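Local coordinates for KLLA0F12672p (Kluyveromyces lactis, PDB 4M3O), which probably acts as a phosphatase of the RNA polymerase II C-terminal domain in transcription regulation, this chain being its zinc-binding N-terminal domain, at residues L56-A62 with Y123-D129; V65-N69 with L108-C112. Residues are numbered along the deposited sequence.

Interaction 1: L56-A62 with Y123-D129; sequences LTKQDYA and YQFQLSD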
loop_
_atom_site.group_PDB
_atom_site.type_symbol
_atom_site.label_atom_id
_atom_site.label_comp_id
_atom_site.label_asym_id
_atom_site.label_seq_id
_atom_site.Cartn_x
_atom_site.Cartn_y
_atom_site.Cartn_z
ATOM N N LEU A 56 -6.379 2.132 -1.684
ATOM C CA LEU A 56 -5.785 2.866 -0.572
ATOM C C LEU A 56 -6.222 4.310 -0.551
ATOM O O LEU A 56 -6.233 4.975 -1.592
ATOM C CB LEU A 56 -4.275 2.807 -0.629
ATOM C CG LEU A 56 -3.661 1.417 -0.404
ATOM C CD1 LEU A 56 -2.183 1.587 -0.685
ATOM C CD2 LEU A 56 -3.844 0.869 0.961
ATOM N N THR A 57 -6.594 4.803 0.637
ATOM C CA THR A 57 -6.713 6.240 0.855
ATOM C C THR A 57 -5.371 6.707 1.347
ATOM O O THR A 57 -4.493 5.894 1.666
ATOM C CB THR A 57 -7.732 6.597 1.932
ATOM O OG1 THR A 57 -7.307 6.032 3.198
ATOM C CG2 THR A 57 -9.087 6.077 1.545
ATOM N N LYS A 58 -5.192 8.022 1.427
ATOM C CA LYS A 58 -3.965 8.568 1.877
ATOM C C LYS A 58 -3.658 8.115 3.327
ATOM O O LYS A 58 -2.489 7.832 3.676
ATOM C CB LYS A 58 -4.016 10.103 1.870
ATOM C CG LYS A 58 -3.942 10.793 0.538
ATOM C CD LYS A 58 -3.995 12.301 0.752
ATOM C CE LYS A 58 -3.337 13.153 -0.317
ATOM N NZ LYS A 58 -3.793 12.812 -1.654
ATOM N N GLN A 59 -4.708 8.058 4.171
ATOM C CA GLN A 59 -4.570 7.608 5.538
ATOM C C GLN A 59 -4.295 6.094 5.649
ATOM O O GLN A 59 -3.553 5.698 6.501
ATOM C CB GLN A 59 -5.851 7.890 6.342
ATOM C CG GLN A 59 -5.659 7.562 7.843
ATOM C CD GLN A 59 -4.535 8.395 8.416
ATOM O OE1 GLN A 59 -4.546 9.607 8.258
ATOM N NE2 GLN A 59 -3.532 7.752 9.010
ATOM N N ASP A 60 -4.931 5.267 4.842
ATOM C CA ASP A 60 -4.616 3.828 4.849
ATOM C C ASP A 60 -3.181 3.585 4.462
ATOM O O ASP A 60 -2.571 2.677 4.959
ATOM C CB ASP A 60 -5.442 3.021 3.816
ATOM C CG ASP A 60 -6.933 3.085 4.026
ATOM O OD1 ASP A 60 -7.383 3.296 5.198
ATOM O OD2 ASP A 60 -7.636 2.916 2.980
ATOM N N TYR A 61 -2.655 4.391 3.532
ATOM C CA TYR A 61 -1.243 4.318 3.152
ATOM C C TYR A 61 -0.322 4.695 4.310
ATOM O O TYR A 61 0.593 3.939 4.621
ATOM C CB TYR A 61 -0.888 5.165 1.893
ATOM C CG TYR A 61 0.563 4.991 1.488
ATOM C CD1 TYR A 61 1.006 3.847 0.773
ATOM C CD2 TYR A 61 1.508 5.920 1.834
ATOM C CE1 TYR A 61 2.327 3.685 0.396
ATOM C CE2 TYR A 61 2.838 5.748 1.487
ATOM C CZ TYR A 61 3.243 4.621 0.777
ATOM O OH TYR A 61 4.569 4.503 0.475
ATOM N N ALA A 62 -0.570 5.814 4.948
ATOM C CA ALA A 62 0.184 6.191 6.178
ATOM C C ALA A 62 0.147 5.100 7.236
ATOM O O ALA A 62 1.170 4.825 7.869
ATOM C CB ALA A 62 -0.340 7.495 6.797
ATOM N N TYR A 123 4.156 8.987 -4.035
ATOM C CA TYR A 123 3.039 8.051 -4.215
ATOM C C TYR A 123 1.816 8.493 -3.406
ATOM O O TYR A 123 0.722 8.480 -3.917
ATOM C CB TYR A 123 3.471 6.655 -3.817
ATOM C CG TYR A 123 2.499 5.543 -4.020
ATOM C CD1 TYR A 123 2.255 5.027 -5.290
ATOM C CD2 TYR A 123 1.838 4.969 -2.934
ATOM C CE1 TYR A 123 1.359 3.987 -5.457
ATOM C CE2 TYR A 123 0.952 3.898 -3.087
ATOM C CZ TYR A 123 0.713 3.415 -4.370
ATOM O OH TYR A 123 -0.136 2.339 -4.523
ATOM N N GLN A 124 2.010 8.859 -2.136
ATOM C CA GLN A 124 0.903 9.201 -1.244
ATOM C C GLN A 124 0.182 10.408 -1.723
ATOM O O GLN A 124 -1.058 10.447 -1.686
ATOM C CB GLN A 124 1.380 9.419 0.202
ATOM C CG GLN A 124 0.199 9.706 1.081
ATOM C CD GLN A 124 0.567 10.151 2.460
ATOM O OE1 GLN A 124 1.379 11.016 2.605
ATOM N NE2 GLN A 124 -0.101 9.603 3.482
ATOM N N PHE A 125 0.938 11.436 -2.134
ATOM C CA PHE A 125 0.306 12.649 -2.674
ATOM C C PHE A 125 -0.714 12.350 -3.776
ATOM O O PHE A 125 -1.664 13.108 -3.943
ATOM C CB PHE A 125 1.357 13.615 -3.243
ATOM C CG PHE A 125 2.266 14.196 -2.217
ATOM C CD1 PHE A 125 1.849 14.410 -0.944
ATOM C CD2 PHE A 125 3.536 14.606 -2.574
ATOM C CE1 PHE A 125 2.697 14.968 0.004
ATOM C CE2 PHE A 125 4.389 15.169 -1.662
ATOM C CZ PHE A 125 3.968 15.369 -0.360
ATOM N N GLN A 126 -0.567 11.246 -4.497
ATOM C CA GLN A 126 -1.491 11.011 -5.580
ATOM C C GLN A 126 -2.684 10.156 -5.157
ATOM O O GLN A 126 -3.556 9.921 -5.931
ATOM C CB GLN A 126 -0.791 10.294 -6.735
ATOM C CG GLN A 126 0.367 11.097 -7.330
ATOM C CD GLN A 126 1.190 10.186 -8.209
ATOM O OE1 GLN A 126 0.785 9.878 -9.285
ATOM N NE2 GLN A 126 2.340 9.742 -7.743
ATOM N N LEU A 127 -2.687 9.627 -3.952
ATOM C CA LEU A 127 -3.782 8.755 -3.601
ATOM C C LEU A 127 -5.011 9.634 -3.256
ATOM O O LEU A 127 -4.870 10.772 -2.835
ATOM C CB LEU A 127 -3.343 7.973 -2.405
ATOM C CG LEU A 127 -2.724 6.614 -2.375
ATOM C CD1 LEU A 127 -2.359 5.933 -3.626
ATOM C CD2 LEU A 127 -1.735 6.370 -1.220
ATOM N N SER A 128 -6.200 9.069 -3.393
ATOM C CA SER A 128 -7.463 9.768 -3.218
ATOM C C SER A 128 -7.851 9.661 -1.778
ATOM O O SER A 128 -7.520 8.653 -1.110
ATOM C CB SER A 128 -8.515 9.048 -4.096
ATOM O OG SER A 128 -9.820 9.485 -3.844
ATOM N N ASP A 129 -8.551 10.675 -1.267
ATOM C CA ASP A 129 -9.216 10.557 0.045
ATOM C C ASP A 129 -10.653 10.054 -0.007
ATOM O O ASP A 129 -11.278 9.900 1.041
ATOM C CB ASP A 129 -9.196 11.881 0.799
ATOM C CG ASP A 129 -7.865 12.145 1.426
ATOM O OD1 ASP A 129 -7.532 13.334 1.636
ATOM O OD2 ASP A 129 -7.142 11.136 1.658
HETATM O O HOH W 1 -6.408 6.271 -4.014
HETATM O O HOH W 2 -7.207 9.639 3.582
#
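A capping box starts helix 58-70 where the end of helix 114-125 and the chain after it pack against it, inside the zinc-finger domain of the Rtr1/RPAP2 family. Leu56 leads in: its carbonyl O accepts from a water (2.8 Å) that in turn accepts from Ser128 N (2.9 Å), and its buried side chain adds apolar bulk beside Leu127. Thr57 is the N-cap. Its short hydroxyl can fold back, so OG1 accepts from Asp60 N (3.0 Å) while Asp60 OD2 accepts from Thr57 N (3.2 Å); Thr57 CA also makes a CA-H...O contact with Ser128 O (3.2 Å). The long, flexible Lys58 carries its ammonium to the other segment, NZ donating to Leu127 O (2.6 Å) and Phe125 O (3.1 Å). At Gln59 the backbone N donates to a second water, which donates to Asp129 OD2. Tyr61 turns inward: CB packs on Leu127 CD2 (3.4 Å), Tyr123 CD2 lies over one face of the Tyr61 ring, 3.6 Å from Tyr61 CE1, with the two rings oblique, and the Tyr61 hydroxyl is hydrogen-bonded to Ser120. Small Ala62 lets the Gln124 amide pass close by, and Gln124 NE2 donates to Lys58 O at 3.0 Å, with an N-H...O angle of 154°.

Interaction 2: V65-N69 with L108-C112; sequences VQERN and LTEYC. With ZN (zinc ion), chain C.
A small, partly buried contact sets the later turns of helix 58-70 beside the loop that delivers a zinc ligand, covering 209 Å² over both sides. Residues 65-69 are regular alpha-helix, with Asn69 N bonded to Val65 O at 3.0 Å. Across from them, Leu108 and Thr109 end a 3-10 segment; Glu110 (phi/psi -119/-21) then leads into the extended Tyr111 (-133/158). The backbones come nearest at Asn69 and Glu110, whose CA atoms are 6.2 Å apart. Val65 (chi1 t) and Asn69 (chi1 m), one helical turn apart, both point CA-to-CB toward the loop. Branched, apolar Val65 suits the buried position: its CG2 lies 3.6 Å from Tyr111 OH and its CG1 4.2 Å from Tyr111 CZ. Tyr111 has chi1 m and chi2 99°; its CA-to-CB bond points away from the helix, yet the long ring reaches back to Val65, and the Tyr111 hydroxyl is hydrogen-bonded to Ser120. The compact amide of Asn69 sits against Glu110, which has chi1 m and chi2 t. Cys112 (chi1 p), directly after Tyr111, binds zinc through SG at 2.3 Å, the site being completed by Cys74, Cys79 and His116: three cysteines and one histidine, characteristic of the RTR1-type zinc finger. On another side of helix 58-70, Arg68 forms a salt bridge with Asp42 and touches helix 24-40, so the helix lies between that helix and the loop running into helix 114-125.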
loop_
_atom_site.group_PDB
_atom_site.type_symbol
_atom_site.label_atom_id
_atom_site.label_comp_id
_atom_site.label_asym_id
_atom_site.label_seq_id
_atom_site.Cartn_x
_atom_site.Cartn_y
_atom_site.Cartn_z
ATOM N N VAL A 65 2.450 2.257 6.233
ATOM C CA VAL A 65 3.820 2.580 6.500
ATOM C C VAL A 65 4.103 2.277 7.973
ATOM O O VAL A 65 5.145 1.765 8.314
ATOM C CB VAL A 65 4.086 4.082 6.174
ATOM C CG1 VAL A 65 5.380 4.596 6.779
ATOM C CG2 VAL A 65 4.101 4.332 4.660
ATOM N N GLN A 66 3.197 2.663 8.856
ATOM C CA GLN A 66 3.411 2.442 10.302
ATOM C C GLN A 66 3.511 0.932 10.612
ATOM O O GLN A 66 4.429 0.466 11.231
ATOM C CB GLN A 66 2.211 2.997 11.064
ATOM C CG GLN A 66 2.582 4.024 12.090
ATOM C CD GLN A 66 3.007 5.335 11.469
ATOM O OE1 GLN A 66 4.122 5.483 10.936
ATOM N NE2 GLN A 66 2.119 6.323 11.558
ATOM N N GLU A 67 2.520 0.193 10.169
ATOM C CA GLU A 67 2.485 -1.260 10.380
ATOM C C GLU A 67 3.715 -1.933 9.782
ATOM O O GLU A 67 4.280 -2.853 10.395
ATOM C CB GLU A 67 1.213 -1.823 9.767
ATOM C CG GLU A 67 0.467 -2.870 10.520
ATOM C CD GLU A 67 0.094 -2.414 11.886
ATOM O OE1 GLU A 67 0.578 -3.052 12.820
ATOM O OE2 GLU A 67 -0.649 -1.422 12.000
ATOM N N ARG A 68 4.197 -1.442 8.635
ATOM C CA ARG A 68 5.426 -2.024 8.068
ATOM C C ARG A 68 6.653 -1.749 8.948
ATOM O O ARG A 68 7.534 -2.635 9.157
ATOM C CB ARG A 68 5.673 -1.559 6.628
ATOM C CG ARG A 68 4.837 -2.288 5.566
ATOM C CD ARG A 68 5.013 -1.669 4.201
ATOM N NE ARG A 68 6.375 -1.730 3.697
ATOM C CZ ARG A 68 6.869 -2.779 3.048
ATOM N NH1 ARG A 68 6.099 -3.864 2.866
ATOM N NH2 ARG A 68 8.143 -2.749 2.610
ATOM N N ASN A 69 6.728 -0.531 9.463
ATOM C CA ASN A 69 7.807 -0.207 10.374
ATOM C C ASN A 69 7.826 -1.105 11.685
ATOM O O ASN A 69 8.875 -1.513 12.138
ATOM C CB ASN A 69 7.726 1.275 10.751
ATOM C CG ASN A 69 8.046 2.208 9.592
ATOM O OD1 ASN A 69 8.557 1.803 8.519
ATOM N ND2 ASN A 69 7.743 3.463 9.804
ATOM N N LEU A 108 14.169 8.960 8.591
ATOM C CA LEU A 108 14.968 7.749 8.783
ATOM C C LEU A 108 14.365 6.761 9.800
ATOM O O LEU A 108 14.763 5.592 9.859
ATOM C CB LEU A 108 16.413 8.081 9.158
ATOM C CG LEU A 108 17.505 8.287 8.073
ATOM C CD1 LEU A 108 17.236 7.590 6.743
ATOM C CD2 LEU A 108 17.718 9.775 7.863
ATOM N N THR A 109 13.360 7.183 10.539
ATOM C CA THR A 109 12.698 6.247 11.444
ATOM C C THR A 109 11.607 5.419 10.707
ATOM O O THR A 109 11.157 4.401 11.205
ATOM C CB THR A 109 12.142 6.972 12.679
ATOM O OG1 THR A 109 11.061 7.809 12.287
ATOM C CG2 THR A 109 13.250 7.837 13.340
ATOM N N GLU A 110 11.268 5.838 9.486
ATOM C CA GLU A 110 10.218 5.230 8.681
ATOM C C GLU A 110 10.694 4.634 7.325
ATOM O O GLU A 110 10.063 3.727 6.769
ATOM C CB GLU A 110 9.148 6.278 8.434
ATOM C CG GLU A 110 8.471 6.782 9.685
ATOM C CD GLU A 110 7.415 7.831 9.399
ATOM O OE1 GLU A 110 7.299 8.344 8.259
ATOM O OE2 GLU A 110 6.716 8.180 10.347
ATOM N N TYR A 111 11.839 5.093 6.853
ATOM C CA TYR A 111 12.378 4.696 5.568
ATOM C C TYR A 111 13.822 4.346 5.708
ATOM O O TYR A 111 14.481 4.875 6.593
ATOM C CB TYR A 111 12.204 5.869 4.568
ATOM C CG TYR A 111 10.769 6.161 4.426
ATOM C CD1 TYR A 111 10.172 7.213 5.132
ATOM C CD2 TYR A 111 9.971 5.348 3.618
ATOM C CE1 TYR A 111 8.797 7.437 5.031
ATOM C CE2 TYR A 111 8.602 5.584 3.499
ATOM C CZ TYR A 111 8.019 6.620 4.206
ATOM O OH TYR A 111 6.629 6.795 4.123
ATOM N N CYS A 112 14.323 3.561 4.759
ATOM C CA CYS A 112 15.735 3.176 4.672
ATOM C C CYS A 112 16.622 4.362 4.291
ATOM O O CYS A 112 17.765 4.449 4.757
ATOM C CB CYS A 112 15.949 2.029 3.645
ATOM S SG CYS A 112 15.464 2.431 1.935
HETATM ZN ZN ZN C . 13.406 1.522 1.520
#

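Overall arrangement
Helix 58-70 is common to both contacts: interaction 1 uses its start and the residues before it, interaction 2 its later turns, with centres 16 Å apart. In chain order come 56-62, 65-69, 108-112 and 123-129, so both segments of interaction 2 fall between those of interaction 1. Helix 114-125 starts just after 108-112, runs into 123-129 and carries the zinc ligand His116, while Cys74 and Cys79 follow helix 58-70. Helix 58-70 thus meets both the zinc-ligand loop and the C-terminal end of helix 114-125, in a region of the Rtr1/RPAP2 family that is without strands.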